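Transglutaminase-like enzymes, putative cysteine protease (Cytophaga hutchinsonii, PDB 3ISR) probably acts as a cysteine protease of the transglutaminase-like superfamily, hydrolysing peptide bonds. Local coordinates at the interface of chains A and B. Residues are numbered along the deposited sequence; one frame, centred on the assembly and turned at random. Chains: chain A/B, Transglutaminase-like enzymes, putative cysteine protease.

The interface of chains A and B. Residues chain A 128, 131, 134-135, 174; chain B 156, 174-175, 177.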
loop_
_atom_site.group_PDB
_atom_site.type_symbol
_atom_site.label_atom_id
_atom_site.label_comp_id
_atom_site.label_asym_id
_atom_site.label_seq_id
_atom_site.Cartn_x
_atom_site.Cartn_y
_atom_site.Cartn_z
ATOM N N LEU A 128 6.785 7.622 8.178
ATOM C CA LEU A 128 8.060 8.127 7.637
ATOM C C LEU A 128 9.043 8.592 8.710
ATOM O O LEU A 128 10.065 9.225 8.396
ATOM C CB LEU A 128 7.811 9.263 6.626
ATOM C CG LEU A 128 7.059 8.868 5.349
ATOM C CD1 LEU A 128 6.634 10.083 4.503
ATOM C CD2 LEU A 128 7.899 7.896 4.522
ATOM N N LEU A 131 12.733 7.041 8.289
ATOM C CA LEU A 131 13.350 7.568 7.079
ATOM C C LEU A 131 13.763 9.032 7.270
ATOM O O LEU A 131 14.897 9.399 7.004
ATOM C CB LEU A 131 12.415 7.397 5.875
ATOM C CG LEU A 131 12.832 7.930 4.489
ATOM C CD1 LEU A 131 12.241 7.071 3.379
ATOM C CD2 LEU A 131 12.444 9.411 4.277
ATOM N N LYS A 134 16.759 9.361 9.603
ATOM C CA LYS A 134 17.983 8.870 8.983
ATOM C C LYS A 134 18.488 9.885 7.976
ATOM O O LYS A 134 19.679 10.142 7.917
ATOM C CB LYS A 134 17.716 7.545 8.259
ATOM N N GLU A 135 17.568 10.481 7.201
ATOM C CA GLU A 135 17.978 11.388 6.123
ATOM C C GLU A 135 18.348 12.796 6.603
ATOM O O GLU A 135 19.280 13.389 6.075
ATOM C CB GLU A 135 16.904 11.495 5.035
ATOM C CG GLU A 135 16.706 10.256 4.180
ATOM C CD GLU A 135 17.832 10.046 3.158
ATOM O OE1 GLU A 135 18.601 10.994 2.869
ATOM O OE2 GLU A 135 17.940 8.911 2.639
ATOM N N ILE A 174 7.484 9.390 -2.217
ATOM C CA ILE A 174 8.763 8.989 -1.657
ATOM C C ILE A 174 9.399 7.837 -2.452
ATOM O O ILE A 174 10.624 7.802 -2.600
ATOM C CB ILE A 174 8.638 8.647 -0.119
ATOM C CG1 ILE A 174 9.279 9.725 0.741
ATOM C CG2 ILE A 174 9.352 7.376 0.226
ATOM C CD1 ILE A 174 10.747 9.935 0.529
ATOM N N ASN B 156 21.477 2.533 5.623
ATOM C CA ASN B 156 20.200 3.263 5.628
ATOM C C ASN B 156 18.988 2.467 6.091
ATOM O O ASN B 156 17.896 3.010 6.233
ATOM C CB ASN B 156 19.940 3.898 4.259
ATOM C CG ASN B 156 21.010 4.889 3.892
ATOM O OD1 ASN B 156 21.999 4.543 3.226
ATOM N ND2 ASN B 156 20.864 6.122 4.372
ATOM N N ILE B 174 11.910 -0.062 1.783
ATOM C CA ILE B 174 12.485 1.155 1.280
ATOM C C ILE B 174 11.975 2.402 2.045
ATOM O O ILE B 174 12.726 3.370 2.220
ATOM C CB ILE B 174 12.395 1.212 -0.295
ATOM C CG1 ILE B 174 13.377 2.223 -0.871
ATOM C CG2 ILE B 174 11.017 1.517 -0.757
ATOM C CD1 ILE B 174 14.819 1.805 -0.800
ATOM N N THR B 175 10.745 2.355 2.557
ATOM C CA THR B 175 10.198 3.443 3.382
ATOM C C THR B 175 10.297 3.171 4.896
ATOM O O THR B 175 10.504 4.106 5.679
ATOM C CB THR B 175 8.715 3.758 3.065
ATOM O OG1 THR B 175 7.946 2.545 3.079
ATOM C CG2 THR B 175 8.578 4.423 1.690
ATOM N N ARG B 177 12.620 1.397 6.550
ATOM C CA ARG B 177 14.042 1.522 6.919
ATOM C C ARG B 177 14.445 0.665 8.119
ATOM O O ARG B 177 15.348 1.018 8.888
ATOM C CB ARG B 177 14.446 3.002 7.155
ATOM C CG ARG B 177 14.278 3.928 5.930
ATOM C CD ARG B 177 14.952 3.337 4.653
ATOM N NE ARG B 177 14.992 4.342 3.596
ATOM C CZ ARG B 177 15.790 5.405 3.611
ATOM N NH1 ARG B 177 16.623 5.604 4.625
ATOM N NH2 ARG B 177 15.737 6.279 2.619
HETATM O O HOH W 1 10.158 5.511 7.977
#
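A:Leu131 lies over one face of the B:Arg177 guanidinium, its CG 3.8 Å above the plane and displaced toward the NH2 rim, with methyl CD1 3.9 Å from B:Arg177 CZ. In the plane, at the edge of the same group, sits carboxylate oxygen OE2 of A:Glu135. It forms a long salt bridge, 3.4 Å from B:Arg177 NH2; the accompanying hydrogen bond is weak but nearly straight, 175° at the hydrogen. Carboxylate and guanidinium planes stand 77° apart, so a single oxygen meets the arginine tip rather than two oxygens side by side with two nitrogens. A:Glu135 gets there by a bend at chi2 (-75°), which brings its chain across the arginine at about a right angle. On its own side, B:Arg177 NE bonds to the backbone carbonyl O of B:Ile174 at 2.8 Å, close to the guanidinium plane, and NH1 makes a weak bond to B:Asn156 O. The NE bond, with some help from the weak NH1 contact, is likely to limit rotation of the guanidinium, whose face is turned toward A:Leu131. An alanine in place of B:Arg177 lacks the guanidinium and would probably leave A:Glu135 without this opposite charge, a gap beside A:Leu131 and the B:Ile174 carbonyl without this donor. Next to this pair, one water bridges the chains, lying 3.0 Å from A:Leu131 N and 2.7 Å from B:Thr175 O. Farther along, methyls A:Ile174 CG2 and B:Thr175 CG2 press together at a tight 3.4 Å. The patch joins helix 129-136 of chain A to the end of helix 170-176 in chain B, B:Arg177 just after it and the C-terminal end of helix 142-156, where B:Asn156 sits; A:Ile174 comes from chain A's own helix 170-176. The interface is two-fold; the structure alone does not show whether this pairing, in a deposited assembly of four copies, is biological.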